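Orotidine 5'-phosphate decarboxylase (Sulfolobus solfataricus, PDB 4DBD) catalyses the decarboxylation of orotidine 5'-monophosphate to UMP, the last step of de novo UMP synthesis, working as a homodimer of TIM barrels. Local coordinates at the interface of chains A and B. Coordinates in Å, arbitrary orientation; residue numbers count along the deposited sequence, not the author numbering. Chains: chain A/B, Orotidine 5'-phosphate decarboxylase.

Contact 1: the interface of chains A and B. Residues chain A 11-12, 33-34, 37-38, 191; chain B 67-68, 71-72, 75.
Orotidine 5'-monophosphate decarboxylases carry an Asp-x-Lys-x-x-Asp motif at the active site; just after it in the sequence, helix 66-73 of chain B lies against helix 33-39 of chain A, beside the active site of that chain. The tight part is apolar and centres on B:Ile72. Its CG1 branch crosses obliquely over A:Leu33, CG1 lying 3.7 Å from A:Leu33 CB, and also meets the ring of A:Pro34. Its CG2 methyl, anti to the backbone N, turns the other way and lies 3.7 Å from A:Leu37 CD1. One turn earlier, B:Ile68 crosses A:Asp11 at about a right angle, its CD1 methyl 3.5 Å from the carboxylate OD2 of A:Asp11, a residue expected to bind substrate; the methyl may make the carboxylate's surroundings less polar. B:Arg75 forms a polar but well-packed border, hiding 85 Å². Bent at chi2 (69°) and chi3 (130°), it crosses A:Leu37 obliquely, CB against CB. The A:Asp38 carboxylate lies over one face of its guanidinium, nearly parallel (23°), OD1 2.9 Å from NE and OD2 2.9 Å from NH2. The N-H groups therefore point past the oxygens, and charge holds the pair as a salt bridge. B:Ser71 C backs the opposite face, 3.6 Å above the B:Arg75 guanidinium plane, so the group is sandwiched. The loose side lies at A:Lys12 and A:Tyr191, which hide little surface. Here B:Tyr67 and A:Tyr191 meet tip to tip, their phenol OH groups hydrogen bonded at 2.8 Å, with the oxygen of B:Tyr67 in the plane of the A:Tyr191 ring. The backbone N of A:Lys12 sits 4.1 Å above the centre of the A:Tyr191 ring.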
# COMPACT_ATOMS: atom_id res chain seq x y z
N ASP A 11 -12.81 4.66 7.20
CA ASP A 11 -11.66 5.49 6.83
C ASP A 11 -11.72 6.83 7.56
O ASP A 11 -10.84 7.68 7.41
CB ASP A 11 -11.65 5.69 5.31
CG ASP A 11 -11.44 4.40 4.56
OD1 ASP A 11 -10.52 3.63 4.94
OD2 ASP A 11 -12.19 4.15 3.59
N LYS A 12 -12.79 7.02 8.33
CA LYS A 12 -12.88 8.10 9.31
C LYS A 12 -13.38 7.48 10.61
O LYS A 12 -14.16 6.53 10.58
CB LYS A 12 -13.86 9.18 8.86
CG LYS A 12 -13.29 10.22 7.93
CD LYS A 12 -14.34 11.29 7.69
CE LYS A 12 -13.82 12.46 6.87
NZ LYS A 12 -14.93 13.43 6.63
N LEU A 33 -5.65 2.76 6.24
CA LEU A 33 -4.57 3.62 6.71
C LEU A 33 -5.06 4.99 7.19
O LEU A 33 -4.51 5.54 8.16
CB LEU A 33 -3.50 3.79 5.63
CG LEU A 33 -2.32 2.84 5.74
CD1 LEU A 33 -1.54 2.79 4.43
CD2 LEU A 33 -1.42 3.24 6.91
N PRO A 34 -6.08 5.56 6.53
CA PRO A 34 -6.52 6.87 7.03
C PRO A 34 -6.94 6.83 8.50
O PRO A 34 -6.66 7.80 9.23
CB PRO A 34 -7.73 7.17 6.15
CG PRO A 34 -7.43 6.44 4.85
CD PRO A 34 -6.78 5.16 5.29
N LEU A 37 -3.80 6.21 10.84
CA LEU A 37 -3.02 7.45 10.95
C LEU A 37 -3.76 8.58 11.70
O LEU A 37 -3.13 9.47 12.27
CB LEU A 37 -2.56 7.94 9.57
CG LEU A 37 -1.72 6.97 8.75
CD1 LEU A 37 -1.44 7.54 7.37
CD2 LEU A 37 -0.41 6.60 9.45
N ASP A 38 -5.09 8.56 11.69
CA ASP A 38 -5.87 9.57 12.42
C ASP A 38 -5.87 9.25 13.91
O ASP A 38 -5.41 10.06 14.72
CB ASP A 38 -7.30 9.65 11.89
CG ASP A 38 -7.43 10.49 10.63
OD1 ASP A 38 -6.60 11.41 10.44
OD2 ASP A 38 -8.37 10.24 9.84
N TYR A 191 -20.31 6.81 6.97
CA TYR A 191 -19.60 7.55 8.01
C TYR A 191 -19.66 9.08 7.88
O TYR A 191 -19.38 9.79 8.85
CB TYR A 191 -18.16 7.03 8.23
CG TYR A 191 -17.17 7.23 7.10
CD1 TYR A 191 -16.71 8.50 6.78
CD2 TYR A 191 -16.66 6.15 6.39
CE1 TYR A 191 -15.78 8.69 5.76
CE2 TYR A 191 -15.72 6.33 5.36
CZ TYR A 191 -15.29 7.61 5.06
OH TYR A 191 -14.36 7.83 4.06
N TYR B 67 -8.88 9.77 -3.40
CA TYR B 67 -9.40 10.22 -2.10
C TYR B 67 -8.66 9.55 -0.95
O TYR B 67 -8.31 10.21 0.03
CB TYR B 67 -10.91 9.94 -1.99
CG TYR B 67 -11.44 9.99 -0.58
CD1 TYR B 67 -11.56 11.20 0.10
CD2 TYR B 67 -11.85 8.83 0.07
CE1 TYR B 67 -12.06 11.24 1.41
CE2 TYR B 67 -12.35 8.86 1.37
CZ TYR B 67 -12.45 10.08 2.03
OH TYR B 67 -12.95 10.11 3.32
N ILE B 68 -8.41 8.25 -1.07
CA ILE B 68 -7.79 7.51 0.03
C ILE B 68 -6.30 7.84 0.12
O ILE B 68 -5.77 8.00 1.21
CB ILE B 68 -7.96 5.99 -0.15
CG1 ILE B 68 -9.44 5.59 -0.04
CG2 ILE B 68 -7.10 5.23 0.83
CD1 ILE B 68 -10.07 5.85 1.30
N SER B 71 -5.97 11.11 1.74
CA SER B 71 -6.30 11.02 3.17
C SER B 71 -5.13 10.46 3.97
O SER B 71 -4.93 10.79 5.14
CB SER B 71 -7.54 10.15 3.38
OG SER B 71 -8.69 10.78 2.83
N ILE B 72 -4.35 9.60 3.33
CA ILE B 72 -3.16 9.05 3.95
C ILE B 72 -2.04 10.08 4.05
O ILE B 72 -1.51 10.31 5.14
CB ILE B 72 -2.66 7.82 3.16
CG1 ILE B 72 -3.68 6.69 3.26
CG2 ILE B 72 -1.29 7.38 3.65
CD1 ILE B 72 -3.43 5.53 2.31
N ARG B 75 -1.81 13.15 6.55
CA ARG B 75 -1.43 12.82 7.93
C ARG B 75 0.06 12.54 8.08
O ARG B 75 0.51 12.08 9.13
CB ARG B 75 -2.23 11.60 8.43
CG ARG B 75 -3.68 11.88 8.83
CD ARG B 75 -4.56 12.22 7.65
NE ARG B 75 -5.79 11.42 7.65
CZ ARG B 75 -6.89 11.73 6.96
NH1 ARG B 75 -6.94 12.83 6.23
NH2 ARG B 75 -7.96 10.94 7.03

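Contact 2: the interface of chains A and B. Residues chain A 33, 36-37, 40-41, 60, 72, 75-76; chain B 33, 36-37, 40-41.
Helices 33-39 of both chains face each other across the two-fold axis, and each is followed by A:Gly40 or B:Gly40, whose positive phi (87°) turns the chain into helix 41-48. The side chains between them form an apolar core; within this patch no nitrogen or oxygen of one chain is near enough to bond to the other. A:Leu33 and B:Leu33 meet tip to tip, their CD2 methyls 3.5 Å apart, tighter than normal van der Waals contact. B:Leu37 hides 110 Å² against chain A, more than any other residue here. With CG anti to its carbonyl carbon, it sends CD1 toward the end of helix 66-73, 3.6 Å from the backbone O of A:Ile72. The same methyl is 4.1 Å from CD1 of A:Leu76, which crosses B:Leu37 at about a right angle. A:Phe60, on strand 55-62, turns the CD2-CE2 side of its ring toward two leucines of chain B. CG of A:Phe60 is anti to the carbonyl carbon (chi1 -70°), while chi2 of 1° gives the ring an unusual turn. One face is backed within the same chain by A:Leu33, whose CG stands 3.7 Å above the ring plane, offset toward the rim. CD2 of A:Phe60 is 4.0 Å from B:Leu33 CD1, the two side chains crossing obliquely, and CE2 meets B:Leu37 CD1 tip to tip at 4.1 Å. An alanine at A:Phe60 would remove the ring and would probably leave both partner leucines poorly supported and A:Leu33 less firmly placed. Toward the outer end, packing is looser: A:Val41 CG2, beside its backbone N, lies 4.1 Å from B:Gly40 CA, and B:Val41 repeats this against A:Gly40. This core is a main apolar part of the homodimer interface and, through A:Phe60, may link it to strand 55-62, which carries the predicted catalytic A:Asp59 and A:Lys61.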
# COMPACT_ATOMS: atom_id res chain seq x y z
N LEU A 33 -5.65 2.76 6.24
CA LEU A 33 -4.57 3.62 6.71
C LEU A 33 -5.06 4.99 7.19
O LEU A 33 -4.51 5.54 8.16
CB LEU A 33 -3.50 3.79 5.63
CG LEU A 33 -2.32 2.84 5.74
CD1 LEU A 33 -1.54 2.79 4.43
CD2 LEU A 33 -1.42 3.24 6.91
N VAL A 36 -6.00 4.48 10.90
CA VAL A 36 -4.85 4.18 11.73
C VAL A 36 -3.94 5.41 11.89
O VAL A 36 -3.39 5.64 12.96
CB VAL A 36 -4.07 2.97 11.19
CG1 VAL A 36 -2.81 2.73 12.01
CG2 VAL A 36 -4.96 1.73 11.21
N LEU A 37 -3.80 6.21 10.84
CA LEU A 37 -3.02 7.45 10.95
C LEU A 37 -3.76 8.58 11.70
O LEU A 37 -3.13 9.47 12.27
CB LEU A 37 -2.56 7.94 9.57
CG LEU A 37 -1.72 6.97 8.75
CD1 LEU A 37 -1.44 7.54 7.37
CD2 LEU A 37 -0.41 6.60 9.45
N GLY A 40 -4.28 6.72 15.39
CA GLY A 40 -3.08 6.05 15.86
C GLY A 40 -3.35 4.58 16.09
O GLY A 40 -4.50 4.15 16.16
N VAL A 41 -2.29 3.79 16.22
CA VAL A 41 -2.38 2.34 16.28
C VAL A 41 -3.07 1.84 17.55
O VAL A 41 -3.94 0.96 17.49
CB VAL A 41 -0.98 1.69 16.22
CG1 VAL A 41 -1.09 0.24 15.75
CG2 VAL A 41 -0.07 2.50 15.30
N PHE A 60 -4.59 -2.13 3.96
CA PHE A 60 -3.51 -1.22 3.67
C PHE A 60 -3.04 -1.44 2.23
O PHE A 60 -1.93 -1.04 1.86
CB PHE A 60 -2.33 -1.46 4.62
CG PHE A 60 -2.59 -1.06 6.04
CD1 PHE A 60 -3.81 -0.53 6.43
CD2 PHE A 60 -1.60 -1.21 6.99
CE1 PHE A 60 -4.04 -0.16 7.75
CE2 PHE A 60 -1.82 -0.84 8.31
CZ PHE A 60 -3.04 -0.31 8.69
N ILE A 72 4.46 -5.78 8.30
CA ILE A 72 3.27 -4.96 8.49
C ILE A 72 2.17 -5.72 9.21
O ILE A 72 1.66 -5.26 10.23
CB ILE A 72 2.76 -4.44 7.13
CG1 ILE A 72 3.77 -3.47 6.53
CG2 ILE A 72 1.40 -3.78 7.29
CD1 ILE A 72 3.50 -3.10 5.08
N ARG A 75 1.99 -6.71 13.04
CA ARG A 75 1.64 -5.63 13.96
C ARG A 75 0.14 -5.30 13.94
O ARG A 75 -0.29 -4.31 14.52
CB ARG A 75 2.44 -4.35 13.62
CG ARG A 75 3.89 -4.35 14.09
CD ARG A 75 4.76 -5.33 13.33
NE ARG A 75 5.98 -4.70 12.83
CZ ARG A 75 7.08 -5.35 12.44
NH1 ARG A 75 7.12 -6.67 12.50
NH2 ARG A 75 8.14 -4.68 12.01
N LEU A 76 -0.64 -6.15 13.27
CA LEU A 76 -2.07 -5.92 13.11
C LEU A 76 -2.89 -7.17 13.42
O LEU A 76 -3.92 -7.44 12.79
CB LEU A 76 -2.37 -5.44 11.68
CG LEU A 76 -1.55 -4.25 11.17
CD1 LEU A 76 -1.50 -4.22 9.64
CD2 LEU A 76 -2.08 -2.93 11.72
N LEU B 33 5.77 1.45 6.56
CA LEU B 33 4.70 1.04 7.47
C LEU B 33 5.21 0.22 8.66
O LEU B 33 4.68 0.35 9.78
CB LEU B 33 3.62 0.27 6.72
CG LEU B 33 2.43 1.11 6.26
CD1 LEU B 33 1.63 0.37 5.19
CD2 LEU B 33 1.55 1.48 7.46
N VAL B 36 6.21 2.82 11.32
CA VAL B 36 5.07 3.56 11.84
C VAL B 36 4.17 2.67 12.71
O VAL B 36 3.65 3.13 13.72
CB VAL B 36 4.28 4.22 10.70
CG1 VAL B 36 3.03 4.91 11.24
CG2 VAL B 36 5.16 5.23 9.97
N LEU B 37 4.02 1.40 12.34
CA LEU B 37 3.25 0.48 13.18
C LEU B 37 4.01 0.01 14.45
O LEU B 37 3.39 -0.36 15.44
CB LEU B 37 2.77 -0.73 12.37
CG LEU B 37 1.91 -0.43 11.14
CD1 LEU B 37 1.61 -1.71 10.39
CD2 LEU B 37 0.60 0.28 11.51
N GLY B 40 4.58 3.69 16.30
CA GLY B 40 3.39 4.52 16.30
C GLY B 40 3.65 5.84 15.61
O GLY B 40 4.80 6.21 15.39
N VAL B 41 2.58 6.55 15.27
CA VAL B 41 2.67 7.76 14.46
C VAL B 41 3.38 8.91 15.16
O VAL B 41 4.24 9.58 14.58
CB VAL B 41 1.27 8.25 14.04
CG1 VAL B 41 1.36 9.15 12.80
CG2 VAL B 41 0.35 7.06 13.80

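The centres of contact 1 and contact 2 lie about 12 Å apart, and A:Leu33 and A:Leu37 belong to both. Helix 33-39 is thus a common wall: it meets helix 66-73 of the partner in contact 1 and its own symmetry mate in contact 2. Two-fold symmetry gives contact 1 a twin with the chains exchanged, while contact 2 bridges the region around the axis. The centres of contacts 1 and 2 are about 9 and 10 Å from the predicted catalytic A:Asp59, so the dimer interface borders the active site and may help to shape it.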